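Uncharacterized protein AsqI (Emericella nidulans, PDB 5YY3) catalyses, as a zinc-dependent cyclopenase of the tyrosinase family, the ring contraction of 4'-methoxycyclopenin to 4'-methoxyviridicatin in aspoquinolone biosynthesis. Local coordinates at residues V565-G570 with I643-K648; V471-C476 with V515-E520. All blocks are in the same frame, centred on the assembly; numbering follows the deposited sequence.

Interaction 1 of 2, residues V565-G570 with I643-K648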
# COMPACT_ATOMS: atom_id res chain seq x y z
N VAL A 565 -1.89 -5.80 20.19
CA VAL A 565 -1.67 -4.38 19.97
C VAL A 565 -2.98 -3.60 19.71
O VAL A 565 -3.11 -2.43 20.09
CB VAL A 565 -0.65 -4.16 18.81
CG1 VAL A 565 -1.19 -4.68 17.49
CG2 VAL A 565 -0.22 -2.69 18.69
N GLY A 566 -3.97 -4.25 19.09
CA GLY A 566 -5.24 -3.61 18.81
C GLY A 566 -5.22 -2.70 17.59
O GLY A 566 -4.29 -2.74 16.79
N LYS A 567 -6.26 -1.89 17.45
CA LYS A 567 -6.34 -0.93 16.34
C LYS A 567 -6.55 0.49 16.84
O LYS A 567 -7.07 0.69 17.93
CB LYS A 567 -7.45 -1.33 15.38
CG LYS A 567 -7.13 -2.59 14.59
CD LYS A 567 -8.36 -3.16 13.91
CE LYS A 567 -7.98 -4.14 12.82
NZ LYS A 567 -9.19 -4.52 12.05
N VAL A 568 -6.13 1.47 16.04
CA VAL A 568 -6.23 2.88 16.44
C VAL A 568 -7.67 3.23 16.85
O VAL A 568 -7.89 3.88 17.88
CB VAL A 568 -5.76 3.83 15.31
CG1 VAL A 568 -6.09 5.31 15.64
CG2 VAL A 568 -4.25 3.65 15.06
N GLU A 569 -8.63 2.74 16.07
CA GLU A 569 -10.04 2.99 16.32
C GLU A 569 -10.63 2.13 17.43
O GLU A 569 -11.78 2.32 17.81
CB GLU A 569 -10.85 2.75 15.04
CG GLU A 569 -11.04 1.29 14.67
CD GLU A 569 -10.04 0.79 13.64
OE1 GLU A 569 -8.92 1.38 13.50
OE2 GLU A 569 -10.36 -0.22 12.97
N GLY A 570 -9.85 1.17 17.94
CA GLY A 570 -10.30 0.29 19.01
C GLY A 570 -10.82 -1.04 18.48
O GLY A 570 -11.93 -1.12 17.94
N ILE A 643 -9.49 -2.98 22.33
CA ILE A 643 -8.12 -2.54 22.50
C ILE A 643 -7.78 -1.47 21.46
O ILE A 643 -7.99 -1.67 20.26
CB ILE A 643 -7.14 -3.71 22.37
CG1 ILE A 643 -7.56 -4.81 23.34
CG2 ILE A 643 -5.73 -3.27 22.65
CD1 ILE A 643 -6.71 -6.04 23.26
N TYR A 644 -7.26 -0.35 21.96
CA TYR A 644 -6.88 0.82 21.16
C TYR A 644 -5.37 0.93 21.03
O TYR A 644 -4.64 0.91 22.02
CB TYR A 644 -7.42 2.11 21.79
CG TYR A 644 -8.93 2.23 21.79
CD1 TYR A 644 -9.70 1.47 22.66
CD2 TYR A 644 -9.58 3.13 20.94
CE1 TYR A 644 -11.09 1.57 22.67
CE2 TYR A 644 -10.96 3.24 20.93
CZ TYR A 644 -11.71 2.46 21.80
OH TYR A 644 -13.08 2.56 21.81
N ARG A 645 -4.91 1.07 19.79
CA ARG A 645 -3.50 1.21 19.49
C ARG A 645 -3.10 2.68 19.50
O ARG A 645 -3.85 3.55 19.06
CB ARG A 645 -3.21 0.60 18.12
CG ARG A 645 -1.76 0.55 17.75
CD ARG A 645 -1.59 -0.28 16.50
NE ARG A 645 -1.98 0.44 15.29
CZ ARG A 645 -2.72 -0.08 14.32
NH1 ARG A 645 -3.18 -1.33 14.44
NH2 ARG A 645 -3.02 0.64 13.25
N THR A 646 -1.88 2.92 19.98
CA THR A 646 -1.32 4.25 20.24
C THR A 646 0.17 4.24 19.89
O THR A 646 0.81 3.19 19.91
CB THR A 646 -1.56 4.61 21.73
OG1 THR A 646 -2.76 5.39 21.84
CG2 THR A 646 -0.41 5.34 22.37
N THR A 647 0.72 5.40 19.53
CA THR A 647 2.16 5.55 19.34
C THR A 647 2.76 6.48 20.42
O THR A 647 2.28 7.59 20.57
CB THR A 647 2.48 6.12 17.96
OG1 THR A 647 1.86 5.31 16.95
CG2 THR A 647 3.98 6.12 17.73
N LYS A 648 3.79 6.05 21.14
CA LYS A 648 4.46 6.96 22.07
C LYS A 648 5.91 7.18 21.66
O LYS A 648 6.77 6.33 21.92
CB LYS A 648 4.40 6.45 23.51
CG LYS A 648 2.99 6.39 24.05
CD LYS A 648 2.93 6.51 25.57
CE LYS A 648 3.75 5.45 26.29
NZ LYS A 648 3.23 5.26 27.69
O HOH W 1 -6.02 4.84 19.87
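Arg645 lies against Val565, Gly566 and the first residues of the turn Lys567-Gly570. Its CB rests against Val565 O and Lys567 C. CG lies anti to the backbone N (chi1 -174°) and meets Val565 CG2. Arg645 CD packs closer to the same methyl, 3.5 Å from Val565 CG2. The chain then bends at chi3 (77°). Val568 CG2 touches NH2 and, a little further off, NE, and Val568 N lies over one face of the guanidinium. Arg645 NH1 donates to Gly566 O at 3.0 Å, on a carbonyl lone pair, though the bond is bent. NH1 also bonds Cys231 O, and NH2 forms a salt bridge with Asp165 of the second subunit.

The backbones join through a single bridge, Lys567 with Tyr644. Arg645 N donates to Lys567 O at 2.9 Å, and Gly570 N closes the type I turn on that oxygen from the opposite face. Lys567 N gives a weak bond to Ile643 O. Gly570, with no side chain, brings its CA over the centre of the Tyr644 ring, 3.5 Å from the centroid, a CH-pi contact. One water links Val568 O and Arg645 O.

Tyr644 OH bonds His443 ND1. Strand 636-644 runs between strands 571-580 and 443-449 in the sheet of the ig-like domain. Val565 N bonds Glu228 of helix 210-231, so the loop also meets the helical part.

Interaction 2 of 2, residues V471-C476 with V515-E520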
# COMPACT_ATOMS: atom_id res chain seq x y z
N VAL A 471 -14.61 -9.73 37.98
CA VAL A 471 -15.76 -10.54 37.67
C VAL A 471 -16.54 -10.75 38.97
O VAL A 471 -15.98 -10.70 40.08
CB VAL A 471 -15.36 -11.89 37.03
CG1 VAL A 471 -14.66 -12.77 38.04
CG2 VAL A 471 -16.58 -12.64 36.43
N GLN A 472 -17.84 -10.97 38.84
CA GLN A 472 -18.67 -11.16 39.99
C GLN A 472 -18.90 -12.66 40.19
O GLN A 472 -19.22 -13.38 39.24
CB GLN A 472 -19.98 -10.41 39.82
CG GLN A 472 -20.78 -10.25 41.08
CD GLN A 472 -22.00 -9.37 40.85
OE1 GLN A 472 -21.89 -8.28 40.25
NE2 GLN A 472 -23.16 -9.83 41.30
N VAL A 473 -18.70 -13.12 41.43
CA VAL A 473 -18.84 -14.53 41.75
C VAL A 473 -19.83 -14.71 42.91
O VAL A 473 -19.69 -14.07 43.96
CB VAL A 473 -17.48 -15.15 42.13
CG1 VAL A 473 -17.61 -16.66 42.33
CG2 VAL A 473 -16.41 -14.80 41.10
N LYS A 474 -20.82 -15.57 42.73
CA LYS A 474 -21.76 -15.86 43.80
C LYS A 474 -21.97 -17.36 43.94
O LYS A 474 -22.17 -18.07 42.95
CB LYS A 474 -23.10 -15.16 43.57
CG LYS A 474 -24.08 -15.34 44.74
CD LYS A 474 -25.33 -14.50 44.54
CE LYS A 474 -26.30 -14.67 45.71
NZ LYS A 474 -27.69 -14.45 45.24
N SER A 475 -21.94 -17.86 45.17
CA SER A 475 -21.98 -19.29 45.36
C SER A 475 -23.35 -19.85 45.08
O SER A 475 -24.36 -19.16 45.13
CB SER A 475 -21.53 -19.68 46.77
OG SER A 475 -21.60 -21.09 46.93
N CYS A 476 -23.35 -21.15 44.83
CA CYS A 476 -24.43 -21.88 44.21
C CYS A 476 -24.47 -23.26 44.92
O CYS A 476 -25.40 -24.06 44.76
CB CYS A 476 -24.15 -21.94 42.69
SG CYS A 476 -25.03 -23.09 41.65
N VAL A 515 -10.14 -18.50 43.76
CA VAL A 515 -10.99 -17.67 44.59
C VAL A 515 -11.50 -18.52 45.74
O VAL A 515 -11.83 -19.69 45.56
CB VAL A 515 -12.16 -17.09 43.78
CG1 VAL A 515 -13.12 -16.36 44.69
CG2 VAL A 515 -11.62 -16.15 42.73
N GLN A 516 -11.54 -17.94 46.93
CA GLN A 516 -12.08 -18.64 48.08
C GLN A 516 -13.30 -17.89 48.60
O GLN A 516 -13.22 -16.70 48.94
CB GLN A 516 -11.02 -18.78 49.17
CG GLN A 516 -11.39 -19.76 50.25
CD GLN A 516 -10.44 -19.71 51.44
OE1 GLN A 516 -9.60 -20.59 51.61
NE2 GLN A 516 -10.59 -18.67 52.28
N LEU A 517 -14.45 -18.56 48.64
CA LEU A 517 -15.66 -17.95 49.16
C LEU A 517 -15.92 -18.43 50.59
O LEU A 517 -15.67 -19.59 50.93
CB LEU A 517 -16.86 -18.25 48.26
CG LEU A 517 -16.72 -17.84 46.79
CD1 LEU A 517 -18.03 -18.08 46.04
CD2 LEU A 517 -16.27 -16.39 46.66
N THR A 518 -16.43 -17.53 51.41
CA THR A 518 -16.80 -17.87 52.78
C THR A 518 -18.22 -17.41 53.13
O THR A 518 -18.65 -17.53 54.27
CB THR A 518 -15.77 -17.27 53.77
OG1 THR A 518 -15.53 -15.90 53.44
CG2 THR A 518 -14.45 -18.01 53.68
N ASP A 519 -18.95 -16.90 52.13
CA ASP A 519 -20.32 -16.38 52.30
C ASP A 519 -21.25 -16.80 51.19
O ASP A 519 -20.82 -17.28 50.14
CB ASP A 519 -20.37 -14.84 52.35
CG ASP A 519 -19.81 -14.28 53.62
OD1 ASP A 519 -19.70 -15.05 54.60
OD2 ASP A 519 -19.51 -13.07 53.63
N GLU A 520 -22.53 -16.52 51.41
CA GLU A 520 -23.59 -16.71 50.43
C GLU A 520 -23.62 -15.58 49.40
O GLU A 520 -24.24 -15.71 48.35
CB GLU A 520 -24.95 -16.76 51.12
CG GLU A 520 -24.86 -17.00 52.62
CD GLU A 520 -26.13 -17.61 53.18
OE1 GLU A 520 -27.22 -17.29 52.66
OE2 GLU A 520 -26.02 -18.43 54.13
O HOH W 2 -25.52 -17.86 47.23
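Leu517 CD1 touches both Val473 and Ser475, two residues on the same side of strand 461-475. Leu517 CD1 lies 4.0 Å from Val473 CG1 and 3.9 Å from Ser475 CB. This one methyl carries the apolar part of the contact. Val473 and Leu517 cross obliquely. Val473 CG1 is the branch that meets the leucine, and it is anti to the backbone N (chi1 -174°). Both residues are buried. Ile523 touches both side chains, and Val422 and Leu424 pack on Val473.

No hydrogen bond runs directly between the two segments, and their strands are not paired with each other. Here 461-475 bonds to 422-431 and 523-528, while 508-517 pairs with 487-497. The contact is therefore side-chain packing within the curled beta-sheet of the hemocyanin-type ig-like domain. Leu517 ends its strand, and the chain turns through Thr518 and Asp519 toward strand 523-528.

Toward solvent the buried methyl packing gives way to exposed residues and a water bridge. Ser475 CB is 4.2 Å from Asp519 O. Ser475 OG turns to partners outside the two segments, Gln487 OE1 and Arg477 N. Further out, the extended Lys474 chain passes the backbone of Glu520, with Lys474 CG at 3.6 Å and Lys474 CE at 3.5 Å from Glu520 O. These are carbon contacts, and the lysine CB points away from the other segment. A water bridges the backbones here, donating to both Ser475 O and Glu520 O at 2.7 Å each. Glu520 is exposed, and its side chain leans on Pro480.

Both interactions reach the same mixed sheet of the ig-like domain, but in different places. Their centres are 35 Å apart, and their nearest atoms are about 17 Å apart. In sequence interaction 2 closes before interaction 1 opens. Both are partly buried. Interaction 1 is polar, with backbone bonds and a guanidinium, and buries 488 Å². It lies beside the helical part and touches other subunits. Interaction 2 buries 248 Å². It has an apolar inner side and an outer side bridged by water, and no other protein chain of the assembly touches its segments. Each includes one bridging water between carbonyl oxygens. Neither lies at the zinc site.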